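Local structure of putative glycosyl hydrolase (Parabacteroides distasonis, 4QHZ) at residues M99-Q104 with N166-I171; P154-M159 with N194-Q199. The protein is a putative glycosyl hydrolase of the 3-keto-disaccharide hydrolase family that binds magnesium and probably acts as a hydrolase. One frame throughout, in Å; residues are numbered along the deposited sequence.

Interaction 1 (M99-Q104 with N166-I171). With EDO (1,2-ethanediol), chain H.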
loop_
_atom_site.group_PDB
_atom_site.type_symbol
_atom_site.label_atom_id
_atom_site.label_comp_id
_atom_site.label_asym_id
_atom_site.label_seq_id
_atom_site.Cartn_x
_atom_site.Cartn_y
_atom_site.Cartn_z
HETATM N N MSE C 99 6.895 -19.069 4.753
HETATM C CA MSE C 99 6.723 -20.502 4.588
HETATM C C MSE C 99 7.562 -21.072 3.481
HETATM O O MSE C 99 7.764 -20.418 2.459
HETATM C CB MSE C 99 5.280 -20.695 4.147
HETATM C CG MSE C 99 4.589 -21.820 4.856
HETATM SE SE MSE C 99 2.979 -22.223 3.793
HETATM C CE MSE C 99 3.555 -24.072 3.421
ATOM N N HIS C 100 8.025 -22.309 3.658
ATOM C CA HIS C 100 8.764 -23.027 2.632
ATOM C C HIS C 100 8.104 -24.380 2.408
ATOM O O HIS C 100 7.701 -25.040 3.359
ATOM C CB HIS C 100 10.217 -23.205 3.057
ATOM C CG HIS C 100 11.098 -23.804 2.002
ATOM N ND1 HIS C 100 11.836 -23.041 1.122
ATOM C CD2 HIS C 100 11.372 -25.096 1.699
ATOM C CE1 HIS C 100 12.514 -23.836 0.313
ATOM N NE2 HIS C 100 12.256 -25.088 0.646
ATOM N N ILE C 101 7.983 -24.790 1.148
ATOM C CA ILE C 101 7.376 -26.079 0.813
ATOM C C ILE C 101 7.843 -26.521 -0.573
ATOM O O ILE C 101 7.864 -25.734 -1.519
ATOM C CB ILE C 101 5.826 -26.031 0.897
ATOM C CG1 ILE C 101 5.211 -27.391 0.559
ATOM C CG2 ILE C 101 5.238 -24.966 -0.026
ATOM C CD1 ILE C 101 3.754 -27.510 0.959
ATOM N N GLU C 102 8.211 -27.792 -0.679
ATOM C CA GLU C 102 8.688 -28.368 -1.925
ATOM C C GLU C 102 7.767 -29.495 -2.334
ATOM O O GLU C 102 7.270 -30.240 -1.483
ATOM C CB GLU C 102 10.123 -28.863 -1.759
ATOM C CG GLU C 102 11.053 -27.762 -1.257
ATOM C CD GLU C 102 12.522 -28.139 -1.244
ATOM O OE1 GLU C 102 12.893 -29.224 -1.755
ATOM O OE2 GLU C 102 13.307 -27.326 -0.710
ATOM N N TRP C 103 7.515 -29.604 -3.634
ATOM C CA TRP C 103 6.575 -30.600 -4.143
ATOM C C TRP C 103 7.014 -31.188 -5.481
ATOM O O TRP C 103 7.617 -30.508 -6.318
ATOM C CB TRP C 103 5.162 -30.015 -4.265
ATOM C CG TRP C 103 5.057 -28.706 -4.974
ATOM C CD1 TRP C 103 5.237 -27.472 -4.432
ATOM C CD2 TRP C 103 4.683 -28.490 -6.342
ATOM N NE1 TRP C 103 5.037 -26.498 -5.382
ATOM C CE2 TRP C 103 4.694 -27.097 -6.562
ATOM C CE3 TRP C 103 4.380 -29.338 -7.409
ATOM C CZ2 TRP C 103 4.395 -26.531 -7.807
ATOM C CZ3 TRP C 103 4.089 -28.779 -8.648
ATOM C CH2 TRP C 103 4.093 -27.385 -8.834
ATOM N N GLN C 104 6.693 -32.464 -5.659
ATOM C CA GLN C 104 7.151 -33.243 -6.797
ATOM C C GLN C 104 5.984 -33.858 -7.536
ATOM O O GLN C 104 5.188 -34.592 -6.948
ATOM C CB GLN C 104 8.073 -34.354 -6.309
ATOM C CG GLN C 104 8.697 -35.193 -7.408
ATOM C CD GLN C 104 9.299 -36.475 -6.866
ATOM O OE1 GLN C 104 8.639 -37.218 -6.137
ATOM N NE2 GLN C 104 10.556 -36.731 -7.200
ATOM N N ASN C 166 9.755 -28.855 -7.141
ATOM C CA ASN C 166 9.372 -27.454 -7.286
ATOM C C ASN C 166 9.347 -26.787 -5.926
ATOM O O ASN C 166 8.674 -27.263 -5.015
ATOM C CB ASN C 166 8.018 -27.333 -7.969
ATOM C CG ASN C 166 8.080 -27.721 -9.427
ATOM O OD1 ASN C 166 8.516 -26.934 -10.267
ATOM N ND2 ASN C 166 7.683 -28.948 -9.732
ATOM N N VAL C 167 10.100 -25.706 -5.796
ATOM C CA VAL C 167 10.344 -25.075 -4.508
ATOM C C VAL C 167 9.500 -23.822 -4.373
ATOM O O VAL C 167 9.607 -22.918 -5.195
ATOM C CB VAL C 167 11.830 -24.703 -4.359
ATOM C CG1 VAL C 167 12.085 -24.019 -3.026
ATOM C CG2 VAL C 167 12.701 -25.940 -4.500
ATOM N N TYR C 168 8.656 -23.776 -3.344
ATOM C CA TYR C 168 7.900 -22.573 -3.022
ATOM C C TYR C 168 8.488 -21.889 -1.795
ATOM O O TYR C 168 8.759 -22.538 -0.779
ATOM C CB TYR C 168 6.427 -22.880 -2.732
ATOM C CG TYR C 168 5.468 -23.003 -3.911
ATOM C CD1 TYR C 168 5.858 -22.763 -5.226
ATOM C CD2 TYR C 168 4.133 -23.323 -3.679
ATOM C CE1 TYR C 168 4.944 -22.867 -6.274
ATOM C CE2 TYR C 168 3.220 -23.423 -4.708
ATOM C CZ TYR C 168 3.624 -23.186 -6.004
ATOM O OH TYR C 168 2.692 -23.303 -7.018
ATOM N N ASP C 169 8.682 -20.577 -1.904
ATOM C CA ASP C 169 8.897 -19.714 -0.745
ATOM C C ASP C 169 7.780 -18.682 -0.752
ATOM O O ASP C 169 7.530 -18.037 -1.770
ATOM C CB ASP C 169 10.277 -19.067 -0.788
ATOM C CG ASP C 169 11.377 -20.044 -0.417
ATOM O OD1 ASP C 169 11.399 -20.483 0.752
ATOM O OD2 ASP C 169 12.199 -20.405 -1.290
ATOM N N ILE C 170 7.096 -18.559 0.383
ATOM C CA ILE C 170 5.859 -17.792 0.480
ATOM C C ILE C 170 5.943 -16.831 1.663
ATOM O O ILE C 170 6.303 -17.241 2.763
ATOM C CB ILE C 170 4.652 -18.725 0.663
ATOM C CG1 ILE C 170 4.449 -19.573 -0.598
ATOM C CG2 ILE C 170 3.397 -17.927 0.990
ATOM C CD1 ILE C 170 3.467 -20.722 -0.437
ATOM N N ILE C 171 5.643 -15.560 1.417
ATOM C CA ILE C 171 5.601 -14.554 2.466
ATOM C C ILE C 171 4.186 -14.007 2.502
ATOM O O ILE C 171 3.693 -13.514 1.488
ATOM C CB ILE C 171 6.602 -13.411 2.220
ATOM C CG1 ILE C 171 8.009 -13.974 1.980
ATOM C CG2 ILE C 171 6.597 -12.441 3.402
ATOM C CD1 ILE C 171 9.028 -12.933 1.549
HETATM C C1 EDO H . 14.303 -17.983 -2.755
HETATM O O1 EDO H . 13.193 -18.820 -3.099
HETATM C C2 EDO H . 14.529 -18.067 -1.254
HETATM O O2 EDO H . 15.455 -17.051 -0.853
HETATM O O HOH W 1 10.084 -18.827 2.567
#
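Trp103 drives the edge of its indole into the face of Tyr168, with NE1 3.5 Å above the centre of the phenol ring in an edge-to-face pair whose planes stand at 74°. Chi1 (50°) sets Trp103 CG between the backbone N and the carbonyl carbon, chi2 turns the ring, and the hollow under the six-membered ring is plugged by Asn166, whose CB lies 3.7 Å from its centroid. Alongside, Ile101 CG2 presses on Tyr168 CB at 3.6 Å, and Met99 meets Ile170 CB to CB. These residues share one face of two antiparallel strands in the large curved sheet of a concanavalin-like fold; Met99, Ile101 and Trp103 pair with Ile170, Tyr168 and Asn166 through two N-H...O bonds each, and Ile121 of the second sheet packs on Met99, Ile101 and Tyr168. An alanine in place of Trp103 would probably open a gap above Asn166 CB and leave the Tyr168 face without its aromatic neighbour. On the reverse face the His100 ring is held at two edges: ND1 gives a 2.6 Å hydrogen bond to Asp169 OD1 from above the carboxylate plane, and NE2 a nearly straight one (176°) to the anti lone pair of Glu102 OE2. Val167 fits against both residues, CG1 3.4 Å from His100 CE1 and CG2 beside the Glu102 carboxylate. Asp169 OD2 accepts from ethanediol, which also bonds Asp169 of the second subunit.

Interaction 2 (P154-M159 with N194-Q199)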
loop_
_atom_site.group_PDB
_atom_site.type_symbol
_atom_site.label_atom_id
_atom_site.label_comp_id
_atom_site.label_asym_id
_atom_site.label_seq_id
_atom_site.Cartn_x
_atom_site.Cartn_y
_atom_site.Cartn_z
ATOM N N PRO C 154 -0.192 -15.829 -12.226
ATOM C CA PRO C 154 1.211 -15.760 -11.839
ATOM C C PRO C 154 2.054 -15.054 -12.894
ATOM O O PRO C 154 1.720 -15.074 -14.080
ATOM C CB PRO C 154 1.617 -17.231 -11.726
ATOM C CG PRO C 154 0.702 -17.937 -12.664
ATOM C CD PRO C 154 -0.605 -17.202 -12.552
ATOM N N LEU C 155 3.153 -14.449 -12.457
ATOM C CA LEU C 155 4.011 -13.667 -13.344
ATOM C C LEU C 155 4.791 -14.534 -14.333
ATOM O O LEU C 155 5.296 -14.035 -15.331
ATOM C CB LEU C 155 4.982 -12.819 -12.515
ATOM C CG LEU C 155 4.319 -11.753 -11.633
ATOM C CD1 LEU C 155 5.319 -11.163 -10.650
ATOM C CD2 LEU C 155 3.693 -10.663 -12.488
ATOM N N ALA C 156 4.902 -15.826 -14.055
ATOM C CA ALA C 156 5.606 -16.724 -14.949
ATOM C C ALA C 156 5.167 -18.165 -14.746
ATOM O O ALA C 156 4.486 -18.489 -13.774
ATOM C CB ALA C 156 7.109 -16.605 -14.732
ATOM N N ASN C 157 5.569 -19.013 -15.688
ATOM C CA ASN C 157 5.533 -20.458 -15.527
ATOM C C ASN C 157 6.956 -20.922 -15.291
ATOM O O ASN C 157 7.768 -20.923 -16.214
ATOM C CB ASN C 157 4.921 -21.109 -16.763
ATOM C CG ASN C 157 4.833 -22.621 -16.657
ATOM O OD1 ASN C 157 5.630 -23.259 -15.966
ATOM N ND2 ASN C 157 3.856 -23.204 -17.337
ATOM N N ALA C 158 7.273 -21.271 -14.046
ATOM C CA ALA C 158 8.642 -21.632 -13.659
ATOM C C ALA C 158 8.750 -23.098 -13.252
ATOM O O ALA C 158 9.523 -23.455 -12.358
ATOM C CB ALA C 158 9.119 -20.729 -12.532
HETATM N N MSE C 159 7.991 -23.951 -13.936
HETATM C CA MSE C 159 7.907 -25.368 -13.577
HETATM C C MSE C 159 9.185 -26.099 -13.849
HETATM O O MSE C 159 9.865 -25.835 -14.847
HETATM C CB MSE C 159 6.853 -26.085 -14.413
HETATM C CG MSE C 159 5.435 -25.653 -14.085
HETATM SE SE MSE C 159 4.827 -26.351 -12.356
HETATM C CE MSE C 159 5.479 -28.205 -12.382
ATOM N N ASN C 194 10.944 -21.946 -7.477
ATOM C CA ASN C 194 12.268 -22.262 -8.008
ATOM C C ASN C 194 13.091 -20.998 -8.246
ATOM O O ASN C 194 13.761 -20.853 -9.275
ATOM C CB ASN C 194 12.140 -23.091 -9.286
ATOM C CG ASN C 194 11.378 -24.382 -9.059
ATOM O OD1 ASN C 194 11.606 -25.075 -8.065
ATOM N ND2 ASN C 194 10.460 -24.704 -9.964
ATOM N N GLY C 195 13.023 -20.089 -7.277
ATOM C CA GLY C 195 13.757 -18.834 -7.327
ATOM C C GLY C 195 13.136 -17.735 -8.177
ATOM O O GLY C 195 13.651 -16.617 -8.189
ATOM N N VAL C 196 12.029 -18.035 -8.863
ATOM C CA VAL C 196 11.352 -17.074 -9.727
ATOM C C VAL C 196 10.111 -16.501 -9.044
ATOM O O VAL C 196 9.249 -17.253 -8.591
ATOM C CB VAL C 196 10.944 -17.725 -11.059
ATOM C CG1 VAL C 196 10.287 -16.709 -11.985
ATOM C CG2 VAL C 196 12.154 -18.347 -11.745
ATOM N N VAL C 197 10.009 -15.172 -8.986
ATOM C CA VAL C 197 8.849 -14.518 -8.375
ATOM C C VAL C 197 7.612 -14.714 -9.251
ATOM O O VAL C 197 7.597 -14.314 -10.416
ATOM C CB VAL C 197 9.041 -13.010 -8.162
ATOM C CG1 VAL C 197 7.803 -12.404 -7.511
ATOM C CG2 VAL C 197 10.239 -12.731 -7.282
ATOM N N LEU C 198 6.575 -15.301 -8.660
ATOM C CA LEU C 198 5.314 -15.568 -9.351
ATOM C C LEU C 198 4.193 -14.639 -8.878
ATOM O O LEU C 198 3.303 -14.292 -9.655
ATOM C CB LEU C 198 4.919 -17.034 -9.153
ATOM C CG LEU C 198 5.246 -18.000 -10.300
ATOM C CD1 LEU C 198 6.684 -17.905 -10.786
ATOM C CD2 LEU C 198 4.921 -19.430 -9.875
ATOM N N GLN C 199 4.219 -14.283 -7.595
ATOM C CA GLN C 199 3.318 -13.285 -7.037
ATOM C C GLN C 199 4.177 -12.268 -6.310
ATOM O O GLN C 199 4.888 -12.616 -5.364
ATOM C CB GLN C 199 2.309 -13.907 -6.076
ATOM C CG GLN C 199 1.410 -14.960 -6.707
ATOM C CD GLN C 199 0.401 -14.395 -7.689
ATOM O OE1 GLN C 199 0.108 -13.198 -7.691
ATOM N NE2 GLN C 199 -0.156 -15.270 -8.517
#
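Leu198 holds an unusual chi1 of -99°, which places CG, and chi2 near 50° then sets CD1 toward Ala156 and Ala158; in Asn194, chi1 of -58° puts CG anti to its own carbonyl carbon. Leu198 CG comes within 3.6 Å of Ala156 O and 4.0 Å of Pro154 CB, and its CD1 touches the methyl groups of both alanines. The Ala158 methyl also rests on Val196, CB to CB at 3.8 Å. Two hydrogen bonds close the ends. Leu155 N reaches a lone pair of Leu198 O, in the carbonyl plane, at 2.8 Å; Asn194 ND2, with its acceptor lying in the amide plane, gives a 2.9 Å bond to Ala158 O. The same amide accepts from Val167 N at OD1, and ND2 also bonds Asn166 OD1. Between these ends, Asn157 turns from the contact and its OD1 accepts from Met159 N, an Asx turn that bends the loop. Gln199 brings NE2 to 3.6 Å from Pro154 CA, although its amide takes its hydrogen bonds elsewhere, OE1 with Thr202 and NE2 with Gly146 and Ser152. The second subunit packs on Val196 and Val197, and its Gln98 accepts from Val197 N. Leu198 and Gln199 together stand opposite the single residue Val191 in a classic beta bulge where the strand turns a corner, and the loop is packed over that bend.

How the interactions relate
Both interactions are buried, but the centre of interaction 1 lies about 6 Å from the centre of the chain, that of interaction 2 about 13 Å. Interaction 1 joins neighbouring strands through regular backbone pairing, with aromatic packing on one face and a charged, hydrogen-bonded network on the other. Interaction 2 lays an irregular loop on a strand of the same sheet, using small aliphatic contacts and just two hydrogen bonds across the segments. The two meet at the Asn194 amide, which ties the loop to strand 165-177, and at Met159, whose SE packs on Trp103 CH2. Both also touch the second subunit, more extensively in interaction 2.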